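Local coordinates for protein major extracellular endoglucanase (Xanthomonas campestris pv. campestris, PDB 4TUF) that hydrolyses internal beta-1,4-glucosidic linkages of cellulose, lichenin and cereal beta-glucans through its family 5 TIM-barrel catalytic domain, at residues A[25-30]-A[90-95]; A[142-147]-A[185-190]; A[179-184]-A[191-196]; A[283-288]-A[324-329]; A[310-315]-A[319-324]. All coordinates share one frame; numbering follows the deposited sequence. Where two conformers were deposited one is given.

Contact 1 (A[25-30]-A[90-95]); sequences FGFETG and QILDKV. With 2HP (dihydrogenphosphate ion), chain E.
Phe27 reaches out of a loop and lays its ring on helix 88-102, where one face and one edge are used differently. Over the face stands Leu92: its CD1 methyl lies 3.9 Å from the centroid of the Phe27 ring and only 3° off the ring normal, a well-centred CH-pi contact. CG anti to the backbone N (chi1 -178°) and a second torsion of 57° together bring CD1 over the ring. The far rim of the ring meets the helix itself and its neighbouring side chains. Phe27 CE1 is 3.8 Å from Leu92 N, while Phe27 CZ is 3.9 Å from Val95 CG2, which lies in the ring plane at the edge, the two side chains arriving from opposite directions. Ile91 adds its CG2 methyl at the same edge, near the plane.

A flat aromatic suits this place because it offers a broad face to one methyl and a thin edge to two others. The loop that presents it contains a type I turn from Gly26 to Thr29. Gly26 O takes both Thr29 N and Thr29 OG1, and Glu28 OE1 accepts Gly26 N at 2.9 Å through its syn lone pair. On the same helix, Lys94 lines a dihydrogenphosphate pocket with Lys43 and Asp82, its CE 3.3 Å from O3 of the ion. The arrangement is that of a TIM barrel in which a loop following one strand, 16-23, packs on an outer helix, 88-102.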
# COMPACT_ATOMS: atom_id res chain seq x y z
N PHE A 25 8.06 5.35 -1.71
CA PHE A 25 7.81 6.40 -0.73
C PHE A 25 8.50 7.72 -1.06
O PHE A 25 9.43 7.75 -1.87
CB PHE A 25 8.27 5.95 0.66
CG PHE A 25 7.39 4.89 1.27
CD1 PHE A 25 7.52 3.57 0.90
CD2 PHE A 25 6.44 5.23 2.22
CE1 PHE A 25 6.71 2.61 1.46
CE2 PHE A 25 5.63 4.27 2.78
CZ PHE A 25 5.77 2.96 2.40
N GLY A 26 8.09 8.78 -0.37
CA GLY A 26 8.70 10.08 -0.51
C GLY A 26 7.65 11.18 -0.51
O GLY A 26 7.76 12.15 0.23
N PHE A 27 6.61 11.00 -1.34
CA PHE A 27 5.59 12.03 -1.52
C PHE A 27 4.75 12.26 -0.26
O PHE A 27 3.94 13.19 -0.21
CB PHE A 27 4.67 11.68 -2.69
CG PHE A 27 5.27 11.94 -4.05
CD1 PHE A 27 5.45 13.23 -4.51
CD2 PHE A 27 5.65 10.88 -4.87
CE1 PHE A 27 6.00 13.47 -5.76
CE2 PHE A 27 6.21 11.11 -6.11
CZ PHE A 27 6.38 12.41 -6.56
N GLU A 28 4.92 11.42 0.75
CA GLU A 28 4.16 11.56 1.98
C GLU A 28 5.04 12.08 3.11
O GLU A 28 4.66 12.05 4.28
CB GLU A 28 3.50 10.23 2.38
CG GLU A 28 4.39 9.26 3.16
CD GLU A 28 5.61 8.78 2.39
OE1 GLU A 28 5.67 8.98 1.15
OE2 GLU A 28 6.51 8.20 3.04
N THR A 29 6.23 12.57 2.75
CA THR A 29 7.19 13.03 3.74
C THR A 29 7.47 14.52 3.63
O THR A 29 6.93 15.21 2.77
CB THR A 29 8.52 12.29 3.62
OG1 THR A 29 9.25 12.80 2.49
CG2 THR A 29 8.28 10.79 3.44
N GLY A 30 8.34 15.01 4.52
CA GLY A 30 8.69 16.41 4.56
C GLY A 30 9.31 16.92 3.28
O GLY A 30 9.29 18.12 3.02
N GLN A 90 3.33 19.33 -9.25
CA GLN A 90 3.72 19.15 -10.64
C GLN A 90 4.70 17.99 -10.82
O GLN A 90 4.78 17.40 -11.89
CB GLN A 90 4.32 20.45 -11.19
CG GLN A 90 3.32 21.58 -11.28
CD GLN A 90 3.97 22.92 -11.51
OE1 GLN A 90 5.17 23.09 -11.28
NE2 GLN A 90 3.19 23.89 -11.98
N ILE A 91 5.43 17.66 -9.76
CA ILE A 91 6.34 16.52 -9.84
C ILE A 91 5.54 15.23 -9.71
O ILE A 91 5.81 14.25 -10.41
CB ILE A 91 7.45 16.60 -8.76
CG1 ILE A 91 8.32 17.84 -9.00
CG2 ILE A 91 8.33 15.36 -8.78
CD1 ILE A 91 9.47 17.99 -8.01
N LEU A 92 4.54 15.23 -8.84
CA LEU A 92 3.62 14.10 -8.73
C LEU A 92 2.93 13.89 -10.07
O LEU A 92 2.87 12.76 -10.58
CB LEU A 92 2.60 14.33 -7.62
CG LEU A 92 1.58 13.22 -7.34
CD1 LEU A 92 2.29 11.91 -7.01
CD2 LEU A 92 0.62 13.62 -6.20
N ASP A 93 2.43 14.97 -10.65
CA ASP A 93 1.80 14.92 -11.97
C ASP A 93 2.72 14.25 -12.98
O ASP A 93 2.30 13.36 -13.72
CB ASP A 93 1.44 16.33 -12.45
CG ASP A 93 0.24 16.91 -11.73
OD1 ASP A 93 -0.37 16.20 -10.90
OD2 ASP A 93 -0.09 18.09 -12.00
N LYS A 94 3.98 14.66 -12.99
CA LYS A 94 4.96 14.17 -13.94
C LYS A 94 5.35 12.70 -13.70
O LYS A 94 5.62 11.96 -14.64
CB LYS A 94 6.21 15.05 -13.90
CG LYS A 94 7.02 15.04 -15.18
CD LYS A 94 8.09 16.12 -15.14
CE LYS A 94 8.71 16.32 -16.51
NZ LYS A 94 7.71 16.85 -17.48
N VAL A 95 5.37 12.29 -12.43
CA VAL A 95 5.73 10.92 -12.09
C VAL A 95 4.62 9.94 -12.47
O VAL A 95 4.88 8.88 -13.05
CB VAL A 95 6.06 10.78 -10.59
CG1 VAL A 95 6.18 9.31 -10.21
CG2 VAL A 95 7.35 11.51 -10.25
P 2HP E . 10.85 15.76 -19.88
O1 2HP E . 10.36 15.99 -21.29
O2 2HP E . 12.31 15.37 -19.89
O3 2HP E . 10.67 17.03 -19.07
O4 2HP E . 10.04 14.64 -19.25

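Contact 2 (A[142-147]-A[185-190]); sequences RYKNVP and LAVAPK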
# COMPACT_ATOMS: atom_id res chain seq x y z
N ARG A 142 -8.27 14.67 -10.23
CA ARG A 142 -7.12 15.05 -11.02
C ARG A 142 -6.64 13.95 -11.97
O ARG A 142 -6.34 14.21 -13.13
CB ARG A 142 -5.98 15.47 -10.10
CG ARG A 142 -4.88 16.23 -10.79
CD ARG A 142 -3.86 16.69 -9.79
NE ARG A 142 -2.88 17.58 -10.41
CZ ARG A 142 -3.01 18.89 -10.47
NH1 ARG A 142 -4.08 19.46 -9.95
NH2 ARG A 142 -2.08 19.63 -11.05
N TYR A 143 -6.60 12.72 -11.48
CA TYR A 143 -5.98 11.63 -12.23
C TYR A 143 -6.96 10.63 -12.83
O TYR A 143 -6.55 9.57 -13.31
CB TYR A 143 -4.97 10.90 -11.33
CG TYR A 143 -3.94 11.84 -10.75
CD1 TYR A 143 -3.03 12.49 -11.57
CD2 TYR A 143 -3.89 12.10 -9.39
CE1 TYR A 143 -2.09 13.36 -11.05
CE2 TYR A 143 -2.95 12.97 -8.86
CZ TYR A 143 -2.06 13.60 -9.70
OH TYR A 143 -1.12 14.47 -9.19
N LYS A 144 -8.25 10.96 -12.83
CA LYS A 144 -9.28 10.01 -13.27
C LYS A 144 -9.17 9.65 -14.75
O LYS A 144 -9.76 8.66 -15.19
CB LYS A 144 -10.67 10.56 -12.99
CG LYS A 144 -11.14 11.64 -13.94
CD LYS A 144 -12.51 12.18 -13.52
CE LYS A 144 -12.85 13.46 -14.25
NZ LYS A 144 -11.72 14.44 -14.21
N ASN A 145 -8.42 10.44 -15.52
CA ASN A 145 -8.28 10.20 -16.95
C ASN A 145 -6.94 9.57 -17.29
O ASN A 145 -6.66 9.31 -18.46
CB ASN A 145 -8.45 11.51 -17.73
CG ASN A 145 -9.89 12.01 -17.72
OD1 ASN A 145 -10.83 11.23 -17.89
ND2 ASN A 145 -10.06 13.31 -17.52
N VAL A 146 -6.11 9.34 -16.28
CA VAL A 146 -4.84 8.65 -16.45
C VAL A 146 -5.08 7.14 -16.39
O VAL A 146 -5.22 6.58 -15.30
CB VAL A 146 -3.81 9.07 -15.38
CG1 VAL A 146 -2.48 8.38 -15.63
CG2 VAL A 146 -3.63 10.58 -15.38
N PRO A 147 -5.11 6.47 -17.55
CA PRO A 147 -5.60 5.09 -17.70
C PRO A 147 -4.97 4.09 -16.75
O PRO A 147 -5.69 3.21 -16.27
CB PRO A 147 -5.23 4.74 -19.15
CG PRO A 147 -5.16 6.04 -19.84
CD PRO A 147 -4.60 7.00 -18.83
N LEU A 185 -15.76 7.37 -5.79
CA LEU A 185 -16.49 6.80 -6.92
C LEU A 185 -17.45 7.80 -7.57
O LEU A 185 -17.87 7.62 -8.71
CB LEU A 185 -17.26 5.54 -6.49
CG LEU A 185 -16.43 4.30 -6.14
CD1 LEU A 185 -17.33 3.11 -5.84
CD2 LEU A 185 -15.45 3.97 -7.27
N ALA A 186 -17.80 8.85 -6.85
CA ALA A 186 -18.66 9.89 -7.41
C ALA A 186 -17.90 10.65 -8.48
O ALA A 186 -18.50 11.22 -9.39
CB ALA A 186 -19.14 10.83 -6.32
N VAL A 187 -16.57 10.66 -8.36
CA VAL A 187 -15.72 11.44 -9.25
C VAL A 187 -14.99 10.54 -10.24
O VAL A 187 -14.82 10.90 -11.40
CB VAL A 187 -14.68 12.26 -8.47
CG1 VAL A 187 -13.94 13.18 -9.39
CG2 VAL A 187 -15.36 13.06 -7.38
N ALA A 188 -14.56 9.38 -9.76
CA ALA A 188 -13.84 8.41 -10.57
C ALA A 188 -14.49 7.04 -10.44
O ALA A 188 -14.00 6.19 -9.70
CB ALA A 188 -12.38 8.35 -10.16
N PRO A 189 -15.61 6.82 -11.15
CA PRO A 189 -16.40 5.59 -10.95
C PRO A 189 -15.73 4.33 -11.50
O PRO A 189 -16.22 3.23 -11.23
CB PRO A 189 -17.70 5.89 -11.70
CG PRO A 189 -17.36 6.96 -12.67
CD PRO A 189 -16.28 7.78 -12.04
N LYS A 190 -14.63 4.48 -12.23
CA LYS A 190 -13.89 3.34 -12.77
C LYS A 190 -12.65 3.01 -11.94
O LYS A 190 -11.83 2.17 -12.33
CB LYS A 190 -13.49 3.61 -14.22
CG LYS A 190 -14.66 3.55 -15.19
CD LYS A 190 -14.32 4.13 -16.55
CE LYS A 190 -13.11 3.43 -17.14
NZ LYS A 190 -12.84 3.87 -18.54
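Lys144 lies against the end of the neighbouring helical segment with the apolar part of its chain, not with its charge. Its CB sits 4.0 Å from Ala188 CB, and further out its CD comes within 3.4 Å of Val187 O. The first torsion decides this course: CG stands between the backbone N and the carbonyl carbon (chi1 76°). From there the chain runs extended through CD and CE, then bends at the last torsion (chi4 -48°), and NZ turns back to its own side, where Asn141 O accepts a hydrogen bond from it. The lysine is thus used as a jointed apolar arm whose ammonium stays with the helix it came from.

Ala188 suits the other side because its single methyl lets the backbones approach closely, with Lys144 CA and Ala188 CA 5.5 Å apart. Val187 contributes its carbonyl and, more loosely, CG1, which is 4.5 Å from Lys144 CD. Lys144 itself sits in a type I turn from Tyr143 to Val146, closed by Val146 N donating to Tyr143 O at 3.0 Å. Within the same segment, Arg142 CG lies over the centre of one face of the Tyr143 ring. Both segments leave a helix, 129-143 and 173-187, and Val187 and Ala188 also touch Asn141 and Ala140. Such side-by-side packing of successive outer helices, here at their C-terminal ends, belongs to the outer layer of a TIM barrel.

Contact 3 (A[179-184]-A[191-196]); sequences RGSAAV and WLIAVE
Val184 lies on the end of Ile193, the two side chains reaching toward each other tip to tip. Its CG1 methyl is 3.6 Å from Ile193 CD1. CG1 of Val184 is the branch anti to the backbone N (chi1 171°), and the same methyl also comes 4.1 Å from Trp191 CE3, meeting the indole obliquely while the two side chains cross at about a right angle. One branched residue on the helix therefore rests on two residues of the strand segment, Trp191 and Ile193, both of which set out toward the helix.

One helical turn earlier, Ser181 covers the other part of Ile193: its OG stands 3.8 Å from Ile193 CG1, with the CG2 methyl only slightly farther. A small residue suits this spot, since Ser181 CA and Ile193 CA are just 6.4 Å apart. Behind these residues, Val184 touches Leu152 of strand 149-153 and Leu136 of helix 129-143, and Trp191 meets Ala140. Helix 173-187 is the crossover of the beta-alpha-beta unit that links strands 149-153 and 192-195. Across the interface the chemistry is almost wholly van der Waals, which implies that shape and burial, rather than directional bonds, seat this helix on its strand.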
# COMPACT_ATOMS: atom_id res chain seq x y z
N ARG A 179 -17.76 6.11 3.39
CA ARG A 179 -17.91 7.51 3.01
C ARG A 179 -16.77 7.94 2.07
O ARG A 179 -16.98 8.71 1.13
CB ARG A 179 -17.96 8.40 4.25
CG ARG A 179 -19.14 8.10 5.16
CD ARG A 179 -19.37 9.17 6.23
NE ARG A 179 -18.40 9.16 7.32
CZ ARG A 179 -18.43 8.32 8.36
NH1 ARG A 179 -19.38 7.41 8.44
NH2 ARG A 179 -17.51 8.40 9.31
N GLY A 180 -15.57 7.43 2.32
CA GLY A 180 -14.45 7.67 1.43
C GLY A 180 -14.68 7.04 0.07
O GLY A 180 -14.40 7.64 -0.97
N SER A 181 -15.20 5.82 0.09
CA SER A 181 -15.56 5.10 -1.12
C SER A 181 -16.53 5.91 -1.98
O SER A 181 -16.29 6.12 -3.17
CB SER A 181 -16.18 3.74 -0.76
OG SER A 181 -16.46 2.98 -1.91
N ALA A 182 -17.62 6.37 -1.37
CA ALA A 182 -18.64 7.14 -2.06
C ALA A 182 -18.06 8.40 -2.70
O ALA A 182 -18.40 8.74 -3.83
CB ALA A 182 -19.77 7.50 -1.10
N ALA A 183 -17.18 9.09 -1.97
CA ALA A 183 -16.55 10.31 -2.46
C ALA A 183 -15.72 10.04 -3.71
O ALA A 183 -15.86 10.73 -4.71
CB ALA A 183 -15.68 10.92 -1.37
N VAL A 184 -14.85 9.03 -3.64
CA VAL A 184 -13.98 8.70 -4.76
C VAL A 184 -14.77 8.24 -5.99
O VAL A 184 -14.50 8.68 -7.10
CB VAL A 184 -12.96 7.62 -4.38
CG1 VAL A 184 -12.22 7.12 -5.61
CG2 VAL A 184 -11.98 8.16 -3.35
N TRP A 191 -12.50 3.66 -10.79
CA TRP A 191 -11.39 3.40 -9.89
C TRP A 191 -11.71 2.31 -8.88
O TRP A 191 -12.85 2.18 -8.44
CB TRP A 191 -10.98 4.67 -9.15
CG TRP A 191 -10.05 5.55 -9.91
CD1 TRP A 191 -9.84 5.55 -11.26
CD2 TRP A 191 -9.20 6.56 -9.37
NE1 TRP A 191 -8.91 6.51 -11.59
CE2 TRP A 191 -8.50 7.14 -10.44
CE3 TRP A 191 -8.96 7.04 -8.07
CZ2 TRP A 191 -7.58 8.18 -10.26
CZ3 TRP A 191 -8.04 8.06 -7.90
CH2 TRP A 191 -7.37 8.62 -8.98
N LEU A 192 -10.70 1.54 -8.49
CA LEU A 192 -10.84 0.59 -7.40
C LEU A 192 -10.64 1.28 -6.06
O LEU A 192 -9.89 2.25 -5.93
CB LEU A 192 -9.83 -0.55 -7.55
CG LEU A 192 -9.83 -1.36 -8.84
CD1 LEU A 192 -8.76 -2.42 -8.78
CD2 LEU A 192 -11.20 -1.98 -9.08
N ILE A 193 -11.32 0.76 -5.04
CA ILE A 193 -11.19 1.27 -3.69
C ILE A 193 -10.47 0.25 -2.83
O ILE A 193 -10.98 -0.85 -2.60
CB ILE A 193 -12.57 1.59 -3.08
CG1 ILE A 193 -13.36 2.52 -4.02
CG2 ILE A 193 -12.42 2.23 -1.70
CD1 ILE A 193 -12.75 3.89 -4.15
N ALA A 194 -9.27 0.58 -2.36
CA ALA A 194 -8.55 -0.34 -1.49
C ALA A 194 -8.82 -0.01 -0.03
O ALA A 194 -8.70 1.14 0.39
CB ALA A 194 -7.06 -0.30 -1.78
N VAL A 195 -9.20 -1.03 0.73
CA VAL A 195 -9.50 -0.85 2.15
C VAL A 195 -8.60 -1.74 2.99
O VAL A 195 -8.44 -2.93 2.71
CB VAL A 195 -10.97 -1.16 2.46
CG1 VAL A 195 -11.25 -0.96 3.95
CG2 VAL A 195 -11.87 -0.28 1.62
N GLU A 196 -8.02 -1.16 4.03
CA GLU A 196 -7.14 -1.91 4.91
C GLU A 196 -7.87 -2.29 6.18
O GLU A 196 -8.95 -1.78 6.48
CB GLU A 196 -5.89 -1.09 5.25
CG GLU A 196 -5.12 -0.60 4.03
CD GLU A 196 -3.93 0.26 4.41
OE1 GLU A 196 -3.31 -0.03 5.47
OE2 GLU A 196 -3.62 1.23 3.67

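Contact 4 (A[283-288]-A[324-329]); sequences YGEGDA and ILRDDW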
# COMPACT_ATOMS: atom_id res chain seq x y z
N TYR A 283 15.07 -9.62 5.23
CA TYR A 283 15.43 -10.82 4.50
C TYR A 283 16.84 -11.32 4.73
O TYR A 283 17.57 -11.63 3.83
CB TYR A 283 15.18 -10.65 3.03
CG TYR A 283 14.87 -11.94 2.34
CD1 TYR A 283 13.77 -12.66 2.67
CD2 TYR A 283 15.69 -12.42 1.37
CE1 TYR A 283 13.47 -13.83 2.02
CE2 TYR A 283 15.40 -13.59 0.73
CZ TYR A 283 14.29 -14.29 1.06
OH TYR A 283 14.02 -15.43 0.41
N GLY A 284 17.21 -11.37 5.99
CA GLY A 284 18.45 -11.99 6.42
C GLY A 284 19.55 -11.00 6.65
O GLY A 284 20.48 -11.28 7.37
N GLU A 285 19.40 -9.82 6.09
CA GLU A 285 20.26 -8.72 6.43
C GLU A 285 19.92 -8.27 7.82
O GLU A 285 20.70 -7.61 8.47
CB GLU A 285 20.12 -7.58 5.45
CG GLU A 285 20.93 -7.80 4.19
CD GLU A 285 21.66 -6.56 3.78
OE1 GLU A 285 21.17 -5.47 4.10
OE2 GLU A 285 22.73 -6.67 3.16
N GLY A 286 18.72 -8.59 8.28
CA GLY A 286 18.35 -8.21 9.63
C GLY A 286 18.18 -9.28 10.68
O GLY A 286 18.40 -9.04 11.85
N ASP A 287 17.76 -10.46 10.26
CA ASP A 287 17.50 -11.55 11.18
C ASP A 287 17.59 -12.88 10.49
O ASP A 287 17.58 -12.98 9.27
CB ASP A 287 16.12 -11.39 11.83
CG ASP A 287 16.10 -11.83 13.28
OD1 ASP A 287 17.18 -12.17 13.79
OD2 ASP A 287 15.02 -11.82 13.92
N ALA A 288 17.78 -13.93 11.29
CA ALA A 288 17.68 -15.31 10.81
C ALA A 288 16.26 -15.64 10.38
O ALA A 288 16.03 -16.33 9.38
CB ALA A 288 18.16 -16.27 11.88
N ILE A 324 14.40 -2.85 -1.99
CA ILE A 324 14.90 -3.59 -3.13
C ILE A 324 16.29 -3.06 -3.48
O ILE A 324 17.20 -3.82 -3.79
CB ILE A 324 13.95 -3.49 -4.33
CG1 ILE A 324 12.57 -4.04 -3.95
CG2 ILE A 324 14.48 -4.25 -5.51
CD1 ILE A 324 12.60 -5.50 -3.56
N LEU A 325 16.45 -1.74 -3.40
CA LEU A 325 17.76 -1.12 -3.58
C LEU A 325 18.56 -1.13 -2.28
O LEU A 325 18.00 -1.06 -1.19
CB LEU A 325 17.62 0.33 -4.07
CG LEU A 325 16.99 0.55 -5.44
CD1 LEU A 325 16.78 2.03 -5.67
CD2 LEU A 325 17.85 -0.04 -6.54
N ARG A 326 19.88 -1.23 -2.40
CA ARG A 326 20.75 -1.07 -1.25
C ARG A 326 20.97 0.41 -0.97
O ARG A 326 20.37 1.27 -1.62
CB ARG A 326 22.08 -1.79 -1.47
CG ARG A 326 21.96 -3.29 -1.71
CD ARG A 326 23.32 -3.97 -1.63
NE ARG A 326 23.24 -5.39 -1.96
CZ ARG A 326 22.94 -6.34 -1.08
NH1 ARG A 326 22.69 -6.01 0.18
NH2 ARG A 326 22.88 -7.61 -1.45
N ASP A 327 21.84 0.72 -0.01
CA ASP A 327 22.01 2.09 0.45
C ASP A 327 22.71 2.99 -0.58
O ASP A 327 22.69 4.21 -0.46
CB ASP A 327 22.79 2.11 1.77
CG ASP A 327 22.13 1.27 2.85
OD1 ASP A 327 20.89 1.35 2.98
OD2 ASP A 327 22.85 0.53 3.55
N ASP A 328 23.33 2.38 -1.59
CA ASP A 328 23.97 3.14 -2.66
C ASP A 328 22.96 3.59 -3.71
O ASP A 328 23.31 4.28 -4.67
CB ASP A 328 25.10 2.33 -3.32
CG ASP A 328 24.65 0.96 -3.77
OD1 ASP A 328 23.42 0.68 -3.77
OD2 ASP A 328 25.52 0.15 -4.16
N TRP A 329 21.71 3.17 -3.54
CA TRP A 329 20.60 3.55 -4.41
C TRP A 329 20.75 3.06 -5.84
O TRP A 329 20.03 3.52 -6.73
CB TRP A 329 20.43 5.07 -4.40
CG TRP A 329 19.70 5.54 -3.20
CD1 TRP A 329 20.23 5.93 -2.01
CD2 TRP A 329 18.28 5.63 -3.06
NE1 TRP A 329 19.23 6.27 -1.13
CE2 TRP A 329 18.02 6.09 -1.76
CE3 TRP A 329 17.20 5.36 -3.91
CZ2 TRP A 329 16.72 6.30 -1.29
CZ3 TRP A 329 15.92 5.57 -3.44
CH2 TRP A 329 15.69 6.04 -2.14
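Glu285 and Arg326 join two surface loops through one ion pair, made at the ends of their side chains. From Arg326 CB the chain sets out with CG anti to the carbonyl carbon (chi1 -60°) and then runs extended to NE. CB, CG, CD and NE serve as a spacer, none of them coming within 4.5 Å of segment 283-288. Only at the guanidinium does contact begin: NH1 lies 3.1 Å from Glu285 OE2 and 3.8 Å from Glu285 CD.

The carboxylate comes to the edge of the guanidinium, near its plane, but the two groups are not laid flat together, for their planes stand 47° apart. The N-H of NH1 points only roughly at OE2, with an angle of 128° at the hydrogen, so this is a salt bridge with a weak hydrogen bond rather than a paired, two-bond grip. Long flexible side chains suit such a gap, because the closest CA atoms, those of Glu285 and Arg326, are still 10.9 Å apart. Arg326 also opens a type I turn that ends at Trp329, whose N donates to Arg326 O at 3.0 Å. Nearby, the side chain of Glu285 touches Arg333 as well. The pair links the loop after strand 276-280 to the loop after strand 309-311, an exposed bridge between adjacent beta-alpha loops of the TIM barrel.

Contact 5 (A[310-315]-A[319-324]); sequences FYWSWN and GDTGGI
Ile324 touches three residues of segment 310-315. Its CD1 meets Tyr311 CD2 at 3.7 Å, and its CB and CG2 lie against the six-membered ring of Trp314, CB being 3.9 Å from CE3. Its backbone N donates to Ser313 O at 3.0 Å and weakly to Trp314 O.

Glycine suits position 323: the bare CA of Gly323 lies among the carbonyl oxygens of Ser313, Trp314 and Asn315, with a CA-H...O contact to Asn315 O (3.5 Å). Thr321 OG1 sits over one face of Trp312, offset toward the rim, a tentative placement since Trp312 has two conformers and Thr321 is poorly ordered.

Farther out, Tyr311 OH is hydrogen-bonded to Gln294 OE1, Thr321 OG1 to Ser318 OG, and Asn315 OD1 accepts a hydrogen bond from Phe25 N. A cis peptide joins Trp312 to Ser313. A tryptophan followed by a cis bond on the last barrel strand segment is a feature of family 5 glycosidases; the side chain of Trp312 comes within about 4 Å of that of Glu278, the probable nucleophile, at the active-site end of the TIM barrel.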
# COMPACT_ATOMS: atom_id res chain seq x y z
N PHE A 310 1.97 -5.56 -3.00
CA PHE A 310 2.93 -4.47 -3.08
C PHE A 310 4.01 -4.63 -2.02
O PHE A 310 3.76 -4.41 -0.83
CB PHE A 310 2.23 -3.13 -2.92
CG PHE A 310 1.27 -2.81 -4.04
CD1 PHE A 310 -0.04 -3.23 -3.98
CD2 PHE A 310 1.70 -2.10 -5.15
CE1 PHE A 310 -0.92 -2.95 -5.02
CE2 PHE A 310 0.82 -1.81 -6.19
CZ PHE A 310 -0.48 -2.24 -6.12
N TYR A 311 5.21 -5.01 -2.45
CA TYR A 311 6.34 -5.16 -1.54
C TYR A 311 6.74 -3.84 -0.87
O TYR A 311 6.60 -2.77 -1.45
CB TYR A 311 7.55 -5.73 -2.29
CG TYR A 311 8.60 -6.28 -1.37
CD1 TYR A 311 8.43 -7.51 -0.73
CD2 TYR A 311 9.77 -5.57 -1.11
CE1 TYR A 311 9.39 -8.02 0.12
CE2 TYR A 311 10.74 -6.08 -0.25
CZ TYR A 311 10.54 -7.30 0.36
OH TYR A 311 11.49 -7.81 1.21
N TRP A 312 7.21 -3.93 0.37
CA TRP A 312 7.72 -2.78 1.11
C TRP A 312 9.22 -2.95 1.37
O TRP A 312 9.59 -3.80 2.18
CB TRP A 312 6.96 -2.66 2.44
CG TRP A 312 7.26 -1.43 3.24
CD1 TRP A 312 7.25 -0.15 2.80
CD2 TRP A 312 7.57 -1.36 4.65
NE1 TRP A 312 7.56 0.72 3.82
CE2 TRP A 312 7.75 -0.00 4.97
CE3 TRP A 312 7.72 -2.32 5.65
CZ2 TRP A 312 8.07 0.42 6.26
CZ3 TRP A 312 8.03 -1.89 6.94
CH2 TRP A 312 8.21 -0.53 7.22
N SER A 313 10.07 -2.17 0.70
CA SER A 313 9.69 -1.14 -0.26
C SER A 313 10.74 -1.04 -1.36
O SER A 313 11.69 -1.82 -1.39
CB SER A 313 9.57 0.22 0.42
OG SER A 313 10.82 0.60 0.97
N TRP A 314 10.57 -0.08 -2.26
CA TRP A 314 11.59 0.21 -3.25
C TRP A 314 12.81 0.82 -2.57
O TRP A 314 13.92 0.32 -2.68
CB TRP A 314 11.06 1.15 -4.33
CG TRP A 314 12.09 1.53 -5.36
CD1 TRP A 314 12.64 2.77 -5.54
CD2 TRP A 314 12.68 0.67 -6.33
NE1 TRP A 314 13.55 2.73 -6.58
CE2 TRP A 314 13.59 1.45 -7.08
CE3 TRP A 314 12.54 -0.69 -6.65
CZ2 TRP A 314 14.35 0.92 -8.12
CZ3 TRP A 314 13.30 -1.21 -7.68
CH2 TRP A 314 14.20 -0.41 -8.40
N ASN A 315 12.56 1.90 -1.85
CA ASN A 315 13.59 2.67 -1.17
C ASN A 315 14.29 1.92 -0.06
O ASN A 315 13.66 1.21 0.71
CB ASN A 315 12.98 3.95 -0.60
CG ASN A 315 11.83 4.49 -1.42
OD1 ASN A 315 10.79 3.86 -1.54
ND2 ASN A 315 12.02 5.66 -2.00
N GLY A 319 13.13 2.53 7.74
CA GLY A 319 13.66 1.96 8.96
C GLY A 319 13.04 0.59 9.15
O GLY A 319 11.83 0.42 9.01
N ASP A 320 13.88 -0.38 9.48
CA ASP A 320 13.43 -1.69 9.88
C ASP A 320 13.14 -2.69 8.77
O ASP A 320 12.84 -3.84 9.06
CB ASP A 320 12.20 -1.58 10.79
N THR A 321 13.27 -2.32 7.50
CA THR A 321 13.18 -3.38 6.49
C THR A 321 14.24 -3.31 5.40
O THR A 321 14.61 -4.33 4.82
CB THR A 321 11.80 -3.40 5.79
OG1 THR A 321 11.50 -2.10 5.24
CG2 THR A 321 10.71 -3.79 6.77
N GLY A 322 14.73 -2.11 5.10
CA GLY A 322 15.50 -1.91 3.89
C GLY A 322 14.56 -2.02 2.71
O GLY A 322 13.34 -1.99 2.87
N GLY A 323 15.11 -2.14 1.51
CA GLY A 323 14.28 -2.18 0.32
C GLY A 323 14.79 -3.11 -0.75
O GLY A 323 15.52 -4.06 -0.47
N ILE A 324 14.40 -2.85 -1.99
CA ILE A 324 14.90 -3.59 -3.13
C ILE A 324 16.29 -3.06 -3.48
O ILE A 324 17.20 -3.82 -3.79
CB ILE A 324 13.95 -3.49 -4.33
CG1 ILE A 324 12.57 -4.04 -3.95
CG2 ILE A 324 14.48 -4.25 -5.51
CD1 ILE A 324 12.60 -5.50 -3.56

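Overall arrangement
Contacts 1, 3 and 5 are buried, contact 2 is partly so, and contact 4 is at the surface. Contacts 2 and 3 share helix 173-187, and they touch where Trp191 meets Tyr143. Contact 1 connects to contact 2 through Asp93, in a salt bridge with Arg142 and a probable hydrogen bond with Tyr143 OH, and also borders contact 5 through Phe25. Contacts 4 and 5 share Ile324, contact 5 being nested within the loop that contact 4 closes. The chemistry follows position: contact 1 is apolar and contact 3 nearly so, contact 2 mixes aliphatic and carbonyl contacts, contact 4 is ionic, and contact 5, beside the probable catalytic glutamates, combines backbone bonds with aromatic packing.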